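Dextranase (Pseudarthrobacter oxydans, PDB 6NZS) catalyses the endohydrolysis of alpha-1,6-glucosidic linkages in dextran, as an endo-acting enzyme of glycoside hydrolase family 49. Local coordinates at residues V413-W416 against G417-P420. Sequence-based numbering, arbitrary orientation.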
# COMPACT_ATOMS: atom_id res chain seq x y z
N VAL A 413 -8.74 0.81 4.90
CA VAL A 413 -7.78 1.54 4.07
C VAL A 413 -7.08 2.63 4.89
O VAL A 413 -5.86 2.58 5.10
CB VAL A 413 -8.45 2.08 2.80
CG1 VAL A 413 -7.44 2.86 1.96
CG2 VAL A 413 -9.05 0.93 1.98
N ILE A 414 -7.84 3.59 5.41
CA ILE A 414 -7.33 4.69 6.23
C ILE A 414 -7.64 4.41 7.70
O ILE A 414 -8.78 4.07 8.04
CB ILE A 414 -7.98 6.00 5.78
CG1 ILE A 414 -7.42 6.43 4.42
CG2 ILE A 414 -7.78 7.10 6.83
CD1 ILE A 414 -8.38 7.29 3.60
N GLN A 415 -6.64 4.59 8.58
CA GLN A 415 -6.78 4.30 10.00
C GLN A 415 -6.28 5.49 10.82
O GLN A 415 -5.18 5.98 10.57
CB GLN A 415 -5.91 3.09 10.35
CG GLN A 415 -5.92 2.69 11.83
CD GLN A 415 -7.28 2.22 12.27
OE1 GLN A 415 -8.00 2.91 12.99
NE2 GLN A 415 -7.67 1.03 11.80
N TRP A 416 -7.06 5.92 11.82
CA TRP A 416 -6.55 6.86 12.82
C TRP A 416 -6.89 6.45 14.25
O TRP A 416 -6.61 7.22 15.18
CB TRP A 416 -6.96 8.32 12.53
CG TRP A 416 -8.41 8.66 12.71
CD1 TRP A 416 -9.04 8.99 13.88
CD2 TRP A 416 -9.40 8.74 11.68
NE1 TRP A 416 -10.37 9.27 13.63
CE2 TRP A 416 -10.62 9.12 12.29
CE3 TRP A 416 -9.38 8.55 10.29
CZ2 TRP A 416 -11.80 9.30 11.57
CZ3 TRP A 416 -10.56 8.71 9.58
CH2 TRP A 416 -11.75 9.08 10.22
N GLY A 417 -7.45 5.26 14.45
CA GLY A 417 -7.80 4.79 15.78
C GLY A 417 -6.73 3.95 16.45
O GLY A 417 -5.53 4.25 16.35
N TRP A 418 -7.17 2.89 17.15
CA TRP A 418 -6.37 1.96 17.95
C TRP A 418 -5.97 2.49 19.32
O TRP A 418 -5.85 1.71 20.27
CB TRP A 418 -5.12 1.44 17.22
CG TRP A 418 -5.36 0.54 16.02
CD1 TRP A 418 -4.96 0.77 14.74
CD2 TRP A 418 -6.00 -0.75 16.02
NE1 TRP A 418 -5.32 -0.28 13.93
CE2 TRP A 418 -5.97 -1.23 14.69
CE3 TRP A 418 -6.62 -1.54 17.00
CZ2 TRP A 418 -6.51 -2.46 14.32
CZ3 TRP A 418 -7.15 -2.77 16.63
CH2 TRP A 418 -7.10 -3.21 15.29
N THR A 419 -5.70 3.79 19.44
CA THR A 419 -5.41 4.43 20.72
C THR A 419 -5.96 5.84 20.65
O THR A 419 -6.18 6.38 19.56
CB THR A 419 -3.90 4.51 21.02
OG1 THR A 419 -3.27 5.47 20.16
CG2 THR A 419 -3.20 3.18 20.88
N PRO A 420 -6.18 6.49 21.80
CA PRO A 420 -6.42 7.94 21.77
C PRO A 420 -5.20 8.64 21.17
O PRO A 420 -4.06 8.21 21.37
CB PRO A 420 -6.60 8.30 23.25
CG PRO A 420 -7.01 7.03 23.90
CD PRO A 420 -6.29 5.94 23.16
O HOH W 1 -7.61 8.05 17.71
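The amide of Q415 and the pyrrole end of the W418 indole meet at a slant, their planes 46° apart, while the two side chains cross at about a right angle. Q415 CG sits 3.6 Å from W418 CD1, and Q415 NE2 lies 3.4 Å from W418 NE1. Those two nitrogens are both donors and do not bond to each other: D389 takes them both, one on each carboxylate oxygen, a shared acceptor consistent with their closeness.

At the other end of the amide, the backbone N of G417 donates to Q415 OE1 over 2.8 Å. It arrives in the carbonyl plane on a lone pair, with an N-H...O angle of 148°. N451 OD1 is a second acceptor for Q415 NE2, and S453 N gives OE1 a second bond. Gripped at both ends, the buried amide has its flip fixed. CG lies anti to the backbone N, and together with the bend at chi2 this brings OE1 to the N of G417, two residues on.

The W416 indole departs on a different course, into the packing against V471 and M474 of strand 469-482; its CB, 3.6 Å from G417 N, is the nearest side-chain atom to the turn. Further along, one water donates to both W416 O (2.8 Å) and T419 O (2.9 Å), bridging the bend.

A glutamine side chain thus accepts a bond from the backbone N two residues on, where strand 414-415 ends and the chain turns toward strand 423-435 in a right-handed parallel beta-helix, the pectate-lyase-like solenoid of family 49.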